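Local coordinates for protein beta-d-glucoside glucohydrolase (Hypocrea jecorina, PDB 3ZZ1) that probably hydrolyses terminal, non-reducing beta-D-glucosyl residues to release beta-D-glucose, a step in cellulose breakdown, at residues Val233-Asn238 / Ser249-Ser254; Gln612-Val617 / Phe669-Arg674; Glu631-Tyr636 / Gly665-Asn670. All blocks are in the same frame, centred on the assembly; numbering follows the deposited sequence.

How the contacts relate
Contact 1 lies in the family 3 N-terminal domain; contacts 2 and 3 share the fibronectin type III-like domain. The nearest atoms of contacts 1 and 2 are about 17 Å apart, those of contacts 1 and 3 about 28 Å. Contacts 2 and 3, by contrast, touch and share Phe-669 and Asn-670: strand 664-672 pairs in-sheet with strand 613-623 in contact 2 and packs against strand 629-638 of the facing sheet in contact 3. Burial and chemistry differ accordingly. Contact 1 is wholly buried and mixes backbone bonds with a carboxylate, contact 2 is backbone pairing with one apolar, buried face and one more exposed polar face, and contact 3 is buried apolar packing.

Contact 1. Residues Val233-Asn238 / Ser249-Ser254; sequences VMTDWN and SGLDMS
Val-233 to Thr-235 and Leu-251 to Met-253 meet in a fully buried, mostly backbone contact, where the last residues of strand 232-235 run beside the loop that follows helix 244-249. Val-233 O receives Asp-252 N at 3.0 Å and, in a weak, bent bond, Met-253 N. Two residues on, Thr-235 N reaches Met-253 O at 3.2 Å, so a single bridge forms around Met-234 and Met-253. Asp-252 closes the end of the contact at Val-233: its OD2 uses the anti lone pair to take Val-233 N at 2.8 Å, nearly straight at 164°. The same carboxylate is salt-bridged to Lys-224 through OD2 and to Arg-284 through OD1, which fixes its rotation. Leu-251, with CG anti to its backbone N (chi1 -176°), sends both methyls to Thr-235; CD2 lies 3.5 Å from Thr-235 CG2, tighter than usual, while CD1 lies 3.4 Å from Val-233 O. Gly-250, at positive phi, ends the helix in a Schellman motif and turns the chain back to the strand. Both segments run the same way, with a helix between them, as in the beta-alpha repeats of a TIM barrel, the clan of this domain.

Contact 2. Residues Gln612-Val617 / Phe669-Arg674; sequences QNVATV and FNIRRR
Ile-671 O receives two donors from strand 613-623, Val-614 N at 2.8 Å and Ala-615 N at 3.2 Å. The bond from Val-614 is almost straight (173°), whereas Ala-615 comes in on a lone pair in the carbonyl plane. Two residues facing one make a classic beta bulge, and the register slips by one between Asn-613 and Ala-615. On one side of it the pairing is regular: Ala-615 O takes Ile-671 N, and Val-617 and Phe-669 exchange bonds through both their N and O atoms. On the other side, Arg-673 N still finds Gln-612 O at 3.0 Å.

Side chains sort to two faces. On the buried face Ala-615 CB meets Ile-671 CB at 3.9 Å. Ile-671, its CG1 anti to the carbonyl carbon (chi1 -61°), stretches CD1 to within 3.6 Å of Val-617 CG2, and Val-617 CG1 touches the Phe-669 ring at CD2. On the other face Thr-616 runs alongside Asn-670, their side chains leaving the sheet in the same direction; Thr-616 OG1 and Asn-670 OD1 are 3.7 Å apart. At the bulge, Val-614 CG1 leans on the CB of Arg-673, 4.0 Å away.

The arginines carry the contact outward. Arg-673 extends to the carbonyls of Lys-594 and Gly-596; Arg-672 forms salt bridges with Asp-675 and Asp-191, its guanidinium covered on one face by Arg-674 CD. Strand 613-623 thus sits between strands 582-591 and 664-672, Ile-671 faces strand 629-638, and Arg-672 lies against helix 134-150.

Contact 3. Residues Glu631-Tyr636 / Gly665-Asn670; sequences EVAQLY and GTATFN
Ala-667 and Phe-669 are the residues of 665-670 that meet strand 629-638, both with CB directed toward it. Ala-667 comes first, its methyl 4.3 Å from the CB of Ala-633, a light touch between two small side chains. Two residues on, Phe-669 leaves the backbone with CG anti to the carbonyl carbon (chi1 -46°), and its ring reaches across to turn one face to Leu-635: CB of Leu-635 stands over it, 4.0 Å from the ring centroid and 13° off the normal, a CH-pi contact. The two side chains run antiparallel past one another, and Leu-635 CD2 lies 3.7 Å from Phe-669 CB. The far end of the ring meets Ala-633 edge-on, with Phe-669 CZ 3.9 Å from Ala-633 CB and Phe-669 CE1 3.5 Å from Ala-633 O. The axes of 631-636 and 665-670 pass 8.6 Å apart at 34°, consistent with strands of facing sheets in a fibronectin type III-like sandwich. Val-697 also touches the ring, and Ile-621 packs on both alanines. No hydrogen bond crosses between the segments, so the two sheets are held here by shape and apolar burial, with one aromatic ring at the centre.

Contact 1. Residues Val233-Asn238 / Ser249-Ser254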
loop_
_atom_site.group_PDB
_atom_site.type_symbol
_atom_site.label_atom_id
_atom_site.label_comp_id
_atom_site.label_asym_id
_atom_site.label_seq_id
_atom_site.Cartn_x
_atom_site.Cartn_y
_atom_site.Cartn_z
ATOM N N VAL A 233 7.405 7.965 -17.201
ATOM C CA VAL A 233 7.308 8.703 -15.949
ATOM C C VAL A 233 6.372 9.895 -16.120
ATOM O O VAL A 233 6.602 10.768 -16.968
ATOM C CB VAL A 233 8.691 9.218 -15.468
ATOM C CG1 VAL A 233 8.552 10.017 -14.171
ATOM C CG2 VAL A 233 9.681 8.060 -15.298
ATOM N N MET A 234 5.316 9.917 -15.313
ATOM C CA MET A 234 4.421 11.061 -15.244
ATOM C C MET A 234 4.682 11.804 -13.942
ATOM O O MET A 234 5.224 11.234 -12.991
ATOM C CB MET A 234 2.953 10.619 -15.336
ATOM C CG MET A 234 2.356 10.070 -14.030
ATOM S SD MET A 234 0.637 9.535 -14.199
ATOM C CE MET A 234 0.824 8.043 -15.170
ATOM N N THR A 235 4.308 13.077 -13.911
ATOM C CA THR A 235 4.416 13.883 -12.703
ATOM C C THR A 235 3.196 13.631 -11.837
ATOM O O THR A 235 2.120 13.316 -12.351
ATOM C CB THR A 235 4.454 15.405 -13.014
ATOM O OG1 THR A 235 3.251 15.787 -13.691
ATOM C CG2 THR A 235 5.647 15.769 -13.878
ATOM N N ASP A 236 3.360 13.782 -10.525
ATOM C CA ASP A 236 2.212 13.970 -9.649
ATOM C C ASP A 236 1.593 15.306 -10.078
ATOM O O ASP A 236 2.160 16.005 -10.920
ATOM C CB ASP A 236 2.639 13.965 -8.178
ATOM C CG ASP A 236 1.492 13.613 -7.227
ATOM O OD1 ASP A 236 0.316 13.862 -7.558
ATOM O OD2 ASP A 236 1.772 13.096 -6.133
ATOM N N TRP A 237 0.428 15.653 -9.542
ATOM C CA TRP A 237 -0.362 16.739 -10.126
ATOM C C TRP A 237 0.223 18.130 -9.856
ATOM O O TRP A 237 0.169 18.639 -8.736
ATOM C CB TRP A 237 -1.841 16.612 -9.724
ATOM C CG TRP A 237 -2.713 15.971 -10.801
ATOM C CD1 TRP A 237 -3.905 16.445 -11.272
ATOM C CD2 TRP A 237 -2.441 14.768 -11.546
ATOM N NE1 TRP A 237 -4.398 15.611 -12.247
ATOM C CE2 TRP A 237 -3.520 14.579 -12.441
ATOM C CE3 TRP A 237 -1.394 13.835 -11.545
ATOM C CZ2 TRP A 237 -3.583 13.495 -13.321
ATOM C CZ3 TRP A 237 -1.459 12.754 -12.422
ATOM C CH2 TRP A 237 -2.545 12.598 -13.300
ATOM N N ASN A 238 0.779 18.726 -10.913
ATOM C CA ASN A 238 1.546 19.984 -10.850
ATOM C C ASN A 238 2.845 19.837 -10.040
ATOM O O ASN A 238 3.256 20.756 -9.331
ATOM C CB ASN A 238 0.689 21.162 -10.346
ATOM C CG ASN A 238 1.302 22.529 -10.680
ATOM O OD1 ASN A 238 1.660 22.799 -11.825
ATOM N ND2 ASN A 238 1.417 23.393 -9.675
ATOM N N SER A 249 15.967 15.278 -17.825
ATOM C CA SER A 249 16.253 14.387 -16.702
ATOM C C SER A 249 15.596 13.014 -16.851
ATOM O O SER A 249 15.988 12.063 -16.174
ATOM C CB SER A 249 15.838 15.032 -15.381
ATOM O OG SER A 249 16.693 16.112 -15.065
ATOM N N GLY A 250 14.602 12.916 -17.731
ATOM C CA GLY A 250 13.895 11.662 -17.954
ATOM C C GLY A 250 12.396 11.678 -17.701
ATOM O O GLY A 250 11.761 10.620 -17.703
ATOM N N LEU A 251 11.822 12.863 -17.484
ATOM C CA LEU A 251 10.361 13.002 -17.416
ATOM C C LEU A 251 9.730 12.745 -18.788
ATOM O O LEU A 251 10.256 13.190 -19.811
ATOM C CB LEU A 251 9.955 14.385 -16.902
ATOM C CG LEU A 251 8.453 14.625 -16.701
ATOM C CD1 LEU A 251 7.868 13.623 -15.711
ATOM C CD2 LEU A 251 8.204 16.044 -16.246
ATOM N N ASP A 252 8.600 12.038 -18.794
ATOM C CA ASP A 252 7.938 11.620 -20.029
ATOM C C ASP A 252 6.552 12.222 -20.223
ATOM O O ASP A 252 6.078 12.322 -21.356
ATOM C CB ASP A 252 7.825 10.093 -20.080
ATOM C CG ASP A 252 9.171 9.403 -20.041
ATOM O OD1 ASP A 252 10.061 9.786 -20.828
ATOM O OD2 ASP A 252 9.336 8.469 -19.231
ATOM N N MET A 253 5.902 12.618 -19.127
ATOM C CA MET A 253 4.514 13.066 -19.188
ATOM C C MET A 253 4.192 14.156 -18.165
ATOM O O MET A 253 4.410 13.991 -16.966
ATOM C CB MET A 253 3.547 11.881 -19.045
ATOM C CG MET A 253 2.109 12.212 -19.447
ATOM S SD MET A 253 0.936 10.857 -19.241
ATOM C CE MET A 253 1.234 9.908 -20.725
ATOM N N SER A 254 3.667 15.268 -18.669
ATOM C CA SER A 254 3.311 16.417 -17.857
ATOM C C SER A 254 1.845 16.335 -17.431
ATOM O O SER A 254 0.942 16.574 -18.238
ATOM C CB SER A 254 3.565 17.696 -18.654
ATOM O OG SER A 254 3.278 18.841 -17.881
#

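Contact 2. Residues Gln612-Val617 / Phe669-Arg674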
loop_
_atom_site.group_PDB
_atom_site.type_symbol
_atom_site.label_atom_id
_atom_site.label_comp_id
_atom_site.label_asym_id
_atom_site.label_seq_id
_atom_site.Cartn_x
_atom_site.Cartn_y
_atom_site.Cartn_z
ATOM N N GLN A 612 15.531 -13.878 -9.964
ATOM C CA GLN A 612 15.557 -15.329 -10.135
ATOM C C GLN A 612 15.833 -16.033 -8.810
ATOM O O GLN A 612 16.590 -15.533 -7.974
ATOM C CB GLN A 612 16.573 -15.740 -11.201
ATOM C CG GLN A 612 16.039 -15.593 -12.622
ATOM C CD GLN A 612 17.103 -15.750 -13.698
ATOM O OE1 GLN A 612 18.299 -15.570 -13.452
ATOM N NE2 GLN A 612 16.665 -16.071 -14.909
ATOM N N ASN A 613 15.204 -17.190 -8.629
ATOM C CA ASN A 613 15.324 -17.958 -7.399
ATOM C C ASN A 613 16.681 -18.639 -7.251
ATOM O O ASN A 613 17.188 -19.257 -8.194
ATOM C CB ASN A 613 14.194 -18.982 -7.302
ATOM C CG ASN A 613 12.837 -18.336 -7.066
ATOM O OD1 ASN A 613 12.725 -17.303 -6.393
ATOM N ND2 ASN A 613 11.793 -18.945 -7.616
ATOM N N VAL A 614 17.258 -18.512 -6.062
ATOM C CA VAL A 614 18.548 -19.124 -5.746
ATOM C C VAL A 614 18.448 -20.081 -4.559
ATOM O O VAL A 614 19.367 -20.860 -4.314
ATOM C CB VAL A 614 19.633 -18.061 -5.439
ATOM C CG1 VAL A 614 20.030 -17.307 -6.694
ATOM C CG2 VAL A 614 19.159 -17.094 -4.358
ATOM N N ALA A 615 17.338 -20.002 -3.823
ATOM C CA ALA A 615 17.132 -20.817 -2.623
ATOM C C ALA A 615 15.654 -21.031 -2.296
ATOM O O ALA A 615 14.779 -20.304 -2.782
ATOM C CB ALA A 615 17.849 -20.195 -1.428
ATOM N N THR A 616 15.394 -22.035 -1.463
ATOM C CA THR A 616 14.042 -22.403 -1.053
ATOM C C THR A 616 14.048 -22.814 0.420
ATOM O O THR A 616 14.801 -23.704 0.825
ATOM C CB THR A 616 13.484 -23.558 -1.924
ATOM O OG1 THR A 616 13.532 -23.187 -3.309
ATOM C CG2 THR A 616 12.036 -23.887 -1.550
ATOM N N VAL A 617 13.227 -22.140 1.217
ATOM C CA VAL A 617 13.080 -22.467 2.628
ATOM C C VAL A 617 11.670 -23.002 2.871
ATOM O O VAL A 617 10.682 -22.401 2.433
ATOM C CB VAL A 617 13.398 -21.248 3.554
ATOM C CG1 VAL A 617 13.219 -21.617 5.021
ATOM C CG2 VAL A 617 14.821 -20.758 3.335
ATOM N N PHE A 669 8.997 -20.814 1.103
ATOM C CA PHE A 669 9.531 -19.487 0.839
ATOM C C PHE A 669 10.604 -19.562 -0.236
ATOM O O PHE A 669 11.683 -20.110 -0.014
ATOM C CB PHE A 669 10.100 -18.851 2.115
ATOM C CG PHE A 669 9.206 -18.988 3.318
ATOM C CD1 PHE A 669 8.067 -18.198 3.453
ATOM C CD2 PHE A 669 9.502 -19.913 4.315
ATOM C CE1 PHE A 669 7.239 -18.327 4.571
ATOM C CE2 PHE A 669 8.680 -20.054 5.431
ATOM C CZ PHE A 669 7.548 -19.258 5.560
ATOM N N ASN A 670 10.290 -19.019 -1.406
ATOM C CA ASN A 670 11.251 -18.936 -2.499
ATOM C C ASN A 670 12.109 -17.687 -2.377
ATOM O O ASN A 670 11.591 -16.565 -2.279
ATOM C CB ASN A 670 10.538 -18.984 -3.854
ATOM C CG ASN A 670 9.857 -20.319 -4.099
ATOM O OD1 ASN A 670 10.395 -21.369 -3.753
ATOM N ND2 ASN A 670 8.663 -20.283 -4.687
ATOM N N ILE A 671 13.423 -17.893 -2.382
ATOM C CA ILE A 671 14.374 -16.813 -2.163
ATOM C C ILE A 671 15.061 -16.396 -3.460
ATOM O O ILE A 671 15.792 -17.181 -4.069
ATOM C CB ILE A 671 15.413 -17.191 -1.084
ATOM C CG1 ILE A 671 14.704 -17.451 0.254
ATOM C CG2 ILE A 671 16.475 -16.101 -0.947
ATOM C CD1 ILE A 671 15.623 -17.901 1.363
ATOM N N ARG A 672 14.801 -15.158 -3.877
ATOM C CA ARG A 672 15.421 -14.579 -5.063
ATOM C C ARG A 672 16.825 -14.119 -4.704
ATOM O O ARG A 672 17.131 -13.909 -3.522
ATOM C CB ARG A 672 14.601 -13.392 -5.581
ATOM C CG ARG A 672 13.121 -13.707 -5.846
ATOM C CD ARG A 672 12.281 -12.440 -5.983
ATOM N NE ARG A 672 12.359 -11.593 -4.793
ATOM C CZ ARG A 672 11.588 -10.531 -4.554
ATOM N NH1 ARG A 672 10.656 -10.160 -5.416
ATOM N NH2 ARG A 672 11.755 -9.833 -3.436
ATOM N N ARG A 673 17.675 -13.947 -5.713
ATOM C CA ARG A 673 19.029 -13.473 -5.465
ATOM C C ARG A 673 19.053 -12.160 -4.670
ATOM O O ARG A 673 19.868 -12.004 -3.752
ATOM C CB ARG A 673 19.830 -13.318 -6.757
ATOM C CG ARG A 673 21.268 -12.920 -6.468
ATOM C CD ARG A 673 22.111 -12.709 -7.703
ATOM N NE ARG A 673 23.484 -12.395 -7.303
ATOM C CZ ARG A 673 24.381 -13.304 -6.935
ATOM N NH1 ARG A 673 24.065 -14.593 -6.926
ATOM N NH2 ARG A 673 25.596 -12.925 -6.577
ATOM N N ARG A 674 18.161 -11.234 -5.020
ATOM C CA ARG A 674 18.091 -9.931 -4.344
ATOM C C ARG A 674 17.712 -10.041 -2.858
ATOM O O ARG A 674 18.062 -9.170 -2.058
ATOM C CB ARG A 674 17.152 -8.970 -5.091
ATOM C CG ARG A 674 15.665 -9.304 -4.990
ATOM C CD ARG A 674 14.856 -8.579 -6.057
ATOM N NE ARG A 674 14.785 -7.136 -5.835
ATOM C CZ ARG A 674 13.736 -6.489 -5.323
ATOM N NH1 ARG A 674 12.633 -7.145 -4.961
ATOM N NH2 ARG A 674 13.791 -5.172 -5.176
#

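Contact 3. Residues Glu631-Tyr636 / Gly665-Asn670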
loop_
_atom_site.group_PDB
_atom_site.type_symbol
_atom_site.label_atom_id
_atom_site.label_comp_id
_atom_site.label_asym_id
_atom_site.label_seq_id
_atom_site.Cartn_x
_atom_site.Cartn_y
_atom_site.Cartn_z
ATOM N N GLU A 631 -2.967 -19.455 9.227
ATOM C CA GLU A 631 -1.732 -18.943 9.817
ATOM C C GLU A 631 -0.838 -18.270 8.783
ATOM O O GLU A 631 -0.662 -18.775 7.674
ATOM C CB GLU A 631 -0.961 -20.067 10.521
ATOM C CG GLU A 631 0.469 -19.716 10.964
ATOM C CD GLU A 631 0.536 -18.705 12.115
ATOM O OE1 GLU A 631 -0.434 -17.953 12.342
ATOM O OE2 GLU A 631 1.575 -18.661 12.802
ATOM N N VAL A 632 -0.270 -17.131 9.168
ATOM C CA VAL A 632 0.713 -16.433 8.344
ATOM C C VAL A 632 2.113 -16.728 8.878
ATOM O O VAL A 632 2.507 -16.215 9.927
ATOM C CB VAL A 632 0.452 -14.906 8.303
ATOM C CG1 VAL A 632 1.509 -14.193 7.460
ATOM C CG2 VAL A 632 -0.938 -14.617 7.765
ATOM N N ALA A 633 2.846 -17.575 8.161
ATOM C CA ALA A 633 4.227 -17.895 8.504
ATOM C C ALA A 633 5.164 -16.913 7.821
ATOM O O ALA A 633 5.001 -16.603 6.637
ATOM C CB ALA A 633 4.563 -19.314 8.084
ATOM N N GLN A 634 6.150 -16.436 8.570
ATOM C CA GLN A 634 7.060 -15.408 8.077
ATOM C C GLN A 634 8.509 -15.884 8.105
ATOM O O GLN A 634 8.942 -16.528 9.064
ATOM C CB GLN A 634 6.896 -14.127 8.900
ATOM C CG GLN A 634 5.531 -13.465 8.740
ATOM C CD GLN A 634 5.088 -12.692 9.968
ATOM O OE1 GLN A 634 5.842 -11.908 10.528
ATOM N NE2 GLN A 634 3.844 -12.906 10.381
ATOM N N LEU A 635 9.240 -15.583 7.033
ATOM C CA LEU A 635 10.678 -15.830 6.981
ATOM C C LEU A 635 11.432 -14.527 7.206
ATOM O O LEU A 635 11.170 -13.524 6.537
ATOM C CB LEU A 635 11.078 -16.456 5.638
ATOM C CG LEU A 635 12.561 -16.497 5.240
ATOM C CD1 LEU A 635 13.359 -17.408 6.148
ATOM C CD2 LEU A 635 12.735 -16.923 3.797
ATOM N N TYR A 636 12.360 -14.550 8.158
ATOM C CA TYR A 636 13.251 -13.416 8.407
ATOM C C TYR A 636 14.699 -13.840 8.223
ATOM O O TYR A 636 15.122 -14.888 8.730
ATOM C CB TYR A 636 13.014 -12.810 9.799
ATOM C CG TYR A 636 11.649 -12.156 9.940
ATOM C CD1 TYR A 636 11.462 -10.808 9.626
ATOM C CD2 TYR A 636 10.544 -12.889 10.375
ATOM C CE1 TYR A 636 10.209 -10.206 9.745
ATOM C CE2 TYR A 636 9.292 -12.299 10.500
ATOM C CZ TYR A 636 9.128 -10.960 10.181
ATOM O OH TYR A 636 7.883 -10.375 10.304
ATOM N N GLY A 665 0.270 -28.494 6.829
ATOM C CA GLY A 665 0.521 -27.919 5.512
ATOM C C GLY A 665 1.942 -27.413 5.328
ATOM O O GLY A 665 2.647 -27.127 6.302
ATOM N N THR A 666 2.349 -27.289 4.068
ATOM C CA THR A 666 3.691 -26.845 3.725
ATOM C C THR A 666 3.723 -25.351 3.428
ATOM O O THR A 666 2.972 -24.864 2.587
ATOM C CB THR A 666 4.226 -27.594 2.484
ATOM O OG1 THR A 666 4.207 -29.006 2.722
ATOM C CG2 THR A 666 5.652 -27.146 2.154
ATOM N N ALA A 667 4.606 -24.635 4.118
ATOM C CA ALA A 667 4.900 -23.248 3.786
ATOM C C ALA A 667 6.235 -23.187 3.050
ATOM O O ALA A 667 7.266 -23.599 3.580
ATOM C CB ALA A 667 4.936 -22.392 5.034
ATOM N N THR A 668 6.195 -22.683 1.820
ATOM C CA THR A 668 7.371 -22.613 0.961
ATOM C C THR A 668 7.772 -21.160 0.723
ATOM O O THR A 668 6.982 -20.370 0.205
ATOM C CB THR A 668 7.098 -23.308 -0.391
ATOM O OG1 THR A 668 6.820 -24.694 -0.167
ATOM C CG2 THR A 668 8.295 -23.175 -1.344
ATOM N N PHE A 669 8.997 -20.814 1.103
ATOM C CA PHE A 669 9.531 -19.487 0.839
ATOM C C PHE A 669 10.604 -19.562 -0.236
ATOM O O PHE A 669 11.683 -20.110 -0.014
ATOM C CB PHE A 669 10.100 -18.851 2.115
ATOM C CG PHE A 669 9.206 -18.988 3.318
ATOM C CD1 PHE A 669 8.067 -18.198 3.453
ATOM C CD2 PHE A 669 9.502 -19.913 4.315
ATOM C CE1 PHE A 669 7.239 -18.327 4.571
ATOM C CE2 PHE A 669 8.680 -20.054 5.431
ATOM C CZ PHE A 669 7.548 -19.258 5.560
ATOM N N ASN A 670 10.290 -19.019 -1.406
ATOM C CA ASN A 670 11.251 -18.936 -2.499
ATOM C C ASN A 670 12.109 -17.687 -2.377
ATOM O O ASN A 670 11.591 -16.565 -2.279
ATOM C CB ASN A 670 10.538 -18.984 -3.854
ATOM C CG ASN A 670 9.857 -20.319 -4.099
ATOM O OD1 ASN A 670 10.395 -21.369 -3.753
ATOM N ND2 ASN A 670 8.663 -20.283 -4.687
#